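Local coordinates for proline iminopeptidase (Streptomyces halstedii, PDB 3WMR), which is an alpha/beta hydrolase of the S33 peptidase family, an amidohydrolase that acts on polyketide substrates and probably releases N-terminal proline from peptides, at residues A[20-30]-A[34-46]. Numbering follows the deposited sequence.
Sequences PPSAKGTVPFG and TWYRVTGDLHSGK
With chi1 at 75°, Tyr-36 sets CG between its own backbone N and carbonyl carbon, which swings the ring across the neighbouring strand: one face lies over Gly-25, whose N sits 3.8 Å above the ring plane. Gly-25 adopts phi 158°, readily accessible to glycine. Val-27 CG1 approaches Tyr-36 CE1 to 3.7 Å, the side chains crossing at about a right angle. On the other side of the sheet, Trp-35 turns a face to Gly-25 O (CD1 to O 3.2 Å), while Thr-26 CG2 stands at its edge. Arg-37, bent at chi2 and chi3, lays its guanidinium over the Pro-21 ring, NH2 3.5 Å from CD. Tyr-36 N to Gly-25 O (2.9 Å) is returned by Gly-25 N to Tyr-36 O (3.2 Å), an antiparallel hydrogen-bonded pair, with strand directions 145° apart. At the far end Val-38 O accepts both Ser-22 N and Ala-23 N, a classic beta bulge, and Ser-22 OG donates to Gly-40 O at 2.6 Å, in the carbonyl plane. Helix 100-113 packs on Val-27 and Phe-29, and its Glu-106 bonds Thr-34 OG1. Strands 23-29 and 32-39 thus form the N-terminal beta hairpin at one edge of the alpha/beta hydrolase sheet.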
loop_
_atom_site.group_PDB
_atom_site.type_symbol
_atom_site.label_atom_id
_atom_site.label_comp_id
_atom_site.label_asym_id
_atom_site.label_seq_id
_atom_site.Cartn_x
_atom_site.Cartn_y
_atom_site.Cartn_z
ATOM N N PRO A 20 8.200 12.563 -13.558
ATOM C CA PRO A 20 8.683 13.937 -13.763
ATOM C C PRO A 20 7.745 14.989 -13.128
ATOM O O PRO A 20 6.816 15.447 -13.785
ATOM C CB PRO A 20 8.724 14.061 -15.294
ATOM C CG PRO A 20 7.684 13.100 -15.775
ATOM C CD PRO A 20 7.668 11.961 -14.795
ATOM N N PRO A 21 8.002 15.384 -11.862
ATOM C CA PRO A 21 7.052 16.122 -11.001
ATOM C C PRO A 21 6.898 17.637 -11.202
ATOM O O PRO A 21 7.880 18.345 -11.405
ATOM C CB PRO A 21 7.590 15.857 -9.593
ATOM C CG PRO A 21 9.052 15.649 -9.777
ATOM C CD PRO A 21 9.246 15.048 -11.141
ATOM N N SER A 22 5.666 18.126 -11.088
ATOM C CA SER A 22 5.383 19.544 -11.236
ATOM C C SER A 22 5.666 20.305 -9.939
ATOM O O SER A 22 5.757 21.528 -9.952
ATOM C CB SER A 22 3.932 19.766 -11.692
ATOM O OG SER A 22 3.008 19.614 -10.619
ATOM N N ALA A 23 5.797 19.581 -8.830
ATOM C CA ALA A 23 6.145 20.173 -7.538
ATOM C C ALA A 23 6.563 19.088 -6.539
ATOM O O ALA A 23 6.098 17.950 -6.618
ATOM C CB ALA A 23 4.973 20.976 -6.990
ATOM N N LYS A 24 7.458 19.441 -5.617
ATOM C CA LYS A 24 7.879 18.531 -4.553
ATOM C C LYS A 24 8.458 19.303 -3.377
ATOM O O LYS A 24 8.899 20.436 -3.525
ATOM C CB LYS A 24 8.907 17.532 -5.067
ATOM C CG LYS A 24 10.242 18.150 -5.448
ATOM C CD LYS A 24 11.275 17.092 -5.808
ATOM C CE LYS A 24 10.828 16.265 -7.003
ATOM N NZ LYS A 24 11.933 15.471 -7.608
ATOM N N GLY A 25 8.474 18.673 -2.212
ATOM C CA GLY A 25 8.972 19.312 -1.004
ATOM C C GLY A 25 8.407 18.625 0.212
ATOM O O GLY A 25 8.061 17.442 0.154
ATOM N N THR A 26 8.326 19.358 1.317
ATOM C CA THR A 26 7.684 18.849 2.521
ATOM C C THR A 26 6.628 19.815 3.010
ATOM O O THR A 26 6.613 20.981 2.632
ATOM C CB THR A 26 8.685 18.600 3.674
ATOM O OG1 THR A 26 9.267 19.841 4.100
ATOM C CG2 THR A 26 9.775 17.631 3.244
ATOM N N VAL A 27 5.744 19.312 3.857
ATOM C CA VAL A 27 4.799 20.149 4.572
ATOM C C VAL A 27 4.982 19.860 6.062
ATOM O O VAL A 27 5.363 18.748 6.430
ATOM C CB VAL A 27 3.341 19.900 4.105
ATOM C CG1 VAL A 27 3.228 20.117 2.598
ATOM C CG2 VAL A 27 2.858 18.501 4.472
ATOM N N PRO A 28 4.748 20.866 6.926
ATOM C CA PRO A 28 4.874 20.582 8.355
ATOM C C PRO A 28 3.724 19.695 8.819
ATOM O O PRO A 28 2.581 19.898 8.419
ATOM C CB PRO A 28 4.787 21.968 9.001
ATOM C CG PRO A 28 3.957 22.762 8.047
ATOM C CD PRO A 28 4.302 22.249 6.674
ATOM N N PHE A 29 4.056 18.686 9.612
ATOM C CA PHE A 29 3.080 17.844 10.268
ATOM C C PHE A 29 3.426 17.944 11.740
ATOM O O PHE A 29 4.303 17.228 12.238
ATOM C CB PHE A 29 3.169 16.399 9.757
ATOM C CG PHE A 29 2.297 15.425 10.513
ATOM C CD1 PHE A 29 1.006 15.775 10.914
ATOM C CD2 PHE A 29 2.755 14.143 10.794
ATOM C CE1 PHE A 29 0.209 14.881 11.596
ATOM C CE2 PHE A 29 1.959 13.242 11.477
ATOM C CZ PHE A 29 0.687 13.613 11.879
ATOM N N GLY A 30 2.751 18.866 12.417
ATOM C CA GLY A 30 3.114 19.257 13.767
ATOM C C GLY A 30 4.612 19.493 13.853
ATOM O O GLY A 30 5.174 20.296 13.106
ATOM N N THR A 34 6.420 15.991 6.419
ATOM C CA THR A 34 5.935 14.959 5.492
ATOM C C THR A 34 6.340 15.338 4.078
ATOM O O THR A 34 5.992 16.420 3.615
ATOM C CB THR A 34 4.397 14.838 5.525
ATOM O OG1 THR A 34 3.967 14.466 6.835
ATOM C CG2 THR A 34 3.899 13.800 4.516
ATOM N N TRP A 35 7.042 14.442 3.390
ATOM C CA TRP A 35 7.516 14.682 2.025
ATOM C C TRP A 35 6.498 14.243 0.982
ATOM O O TRP A 35 5.909 13.160 1.092
ATOM C CB TRP A 35 8.823 13.934 1.768
ATOM C CG TRP A 35 9.443 14.246 0.433
ATOM C CD1 TRP A 35 10.360 15.237 0.159
ATOM C CD2 TRP A 35 9.189 13.582 -0.813
ATOM N NE1 TRP A 35 10.678 15.230 -1.181
ATOM C CE2 TRP A 35 9.983 14.218 -1.798
ATOM C CE3 TRP A 35 8.370 12.511 -1.195
ATOM C CZ2 TRP A 35 9.975 13.820 -3.140
ATOM C CZ3 TRP A 35 8.364 12.116 -2.522
ATOM C CH2 TRP A 35 9.162 12.776 -3.486
ATOM N N TYR A 36 6.337 15.067 -0.054
ATOM C CA TYR A 36 5.354 14.830 -1.119
ATOM C C TYR A 36 5.902 15.200 -2.494
ATOM O O TYR A 36 6.943 15.845 -2.631
ATOM C CB TYR A 36 4.085 15.657 -0.862
ATOM C CG TYR A 36 4.292 17.126 -1.178
ATOM C CD1 TYR A 36 4.819 17.990 -0.224
ATOM C CD2 TYR A 36 4.006 17.638 -2.444
ATOM C CE1 TYR A 36 5.045 19.327 -0.509
ATOM C CE2 TYR A 36 4.229 18.974 -2.740
ATOM C CZ TYR A 36 4.750 19.811 -1.765
ATOM O OH TYR A 36 4.970 21.135 -2.028
ATOM N N ARG A 37 5.142 14.829 -3.510
ATOM C CA ARG A 37 5.445 15.173 -4.893
ATOM C C ARG A 37 4.135 15.173 -5.705
ATOM O O ARG A 37 3.328 14.239 -5.589
ATOM C CB ARG A 37 6.460 14.153 -5.429
ATOM C CG ARG A 37 6.295 13.747 -6.878
ATOM C CD ARG A 37 6.511 12.260 -7.082
ATOM N NE ARG A 37 7.671 11.993 -7.920
ATOM C CZ ARG A 37 7.692 12.033 -9.252
ATOM N NH1 ARG A 37 6.613 12.335 -9.961
ATOM N NH2 ARG A 37 8.820 11.758 -9.882
ATOM N N VAL A 38 3.927 16.209 -6.516
ATOM C CA VAL A 38 2.781 16.277 -7.423
ATOM C C VAL A 38 3.250 16.103 -8.860
ATOM O O VAL A 38 4.264 16.695 -9.278
ATOM C CB VAL A 38 2.032 17.621 -7.312
ATOM C CG1 VAL A 38 0.830 17.634 -8.245
ATOM C CG2 VAL A 38 1.605 17.892 -5.872
ATOM N N THR A 39 2.528 15.281 -9.612
ATOM C CA THR A 39 2.730 15.188 -11.054
ATOM C C THR A 39 1.465 15.700 -11.731
ATOM O O THR A 39 0.351 15.353 -11.318
ATOM C CB THR A 39 3.046 13.753 -11.487
ATOM O OG1 THR A 39 4.034 13.206 -10.605
ATOM C CG2 THR A 39 3.572 13.733 -12.906
ATOM N N GLY A 40 1.643 16.546 -12.747
ATOM C CA GLY A 40 0.528 17.231 -13.408
ATOM C C GLY A 40 0.110 18.481 -12.651
ATOM O O GLY A 40 0.831 18.959 -11.776
ATOM N N ASP A 41 -1.071 18.998 -12.978
ATOM C CA ASP A 41 -1.538 20.285 -12.457
ATOM C C ASP A 41 -2.703 20.088 -11.480
ATOM O O ASP A 41 -3.779 19.674 -11.891
ATOM C CB ASP A 41 -1.957 21.166 -13.644
ATOM C CG ASP A 41 -2.251 22.610 -13.249
ATOM O OD1 ASP A 41 -2.314 22.932 -12.036
ATOM O OD2 ASP A 41 -2.431 23.436 -14.174
ATOM N N LEU A 42 -2.478 20.407 -10.200
ATOM C CA LEU A 42 -3.443 20.128 -9.113
ATOM C C LEU A 42 -4.863 20.626 -9.377
ATOM O O LEU A 42 -5.839 19.905 -9.114
ATOM C CB LEU A 42 -2.974 20.720 -7.766
ATOM C CG LEU A 42 -2.054 19.926 -6.828
ATOM C CD1 LEU A 42 -2.050 20.554 -5.441
ATOM C CD2 LEU A 42 -2.454 18.463 -6.716
ATOM N N HIS A 43 -4.980 21.856 -9.866
ATOM C CA HIS A 43 -6.290 22.474 -10.054
ATOM C C HIS A 43 -6.630 22.686 -11.532
ATOM O O HIS A 43 -7.135 23.730 -11.922
ATOM C CB HIS A 43 -6.370 23.776 -9.252
ATOM C CG HIS A 43 -6.034 23.597 -7.803
ATOM N ND1 HIS A 43 -6.913 23.038 -6.899
ATOM C CD2 HIS A 43 -4.905 23.874 -7.108
ATOM C CE1 HIS A 43 -6.347 22.991 -5.708
ATOM N NE2 HIS A 43 -5.128 23.492 -5.806
ATOM N N SER A 44 -6.353 21.673 -12.347
ATOM C CA SER A 44 -6.920 21.600 -13.691
ATOM C C SER A 44 -8.278 20.906 -13.585
ATOM O O SER A 44 -8.812 20.734 -12.489
ATOM C CB SER A 44 -5.986 20.844 -14.634
ATOM O OG SER A 44 -6.487 20.887 -15.961
ATOM N N GLY A 45 -8.834 20.490 -14.712
ATOM C CA GLY A 45 -10.179 19.912 -14.738
ATOM C C GLY A 45 -10.481 18.695 -13.863
ATOM O O GLY A 45 -11.655 18.373 -13.670
ATOM N N LYS A 46 -9.459 18.012 -13.336
ATOM C CA LYS A 46 -9.684 16.757 -12.604
ATOM C C LYS A 46 -9.104 16.751 -11.191
ATOM O O LYS A 46 -8.057 17.351 -10.930
ATOM C CB LYS A 46 -9.140 15.568 -13.397
ATOM C CG LYS A 46 -9.667 15.559 -14.818
ATOM C CD LYS A 46 -9.788 14.192 -15.415
ATOM C CE LYS A 46 -10.584 14.290 -16.699
ATOM N NZ LYS A 46 -10.355 13.077 -17.502
#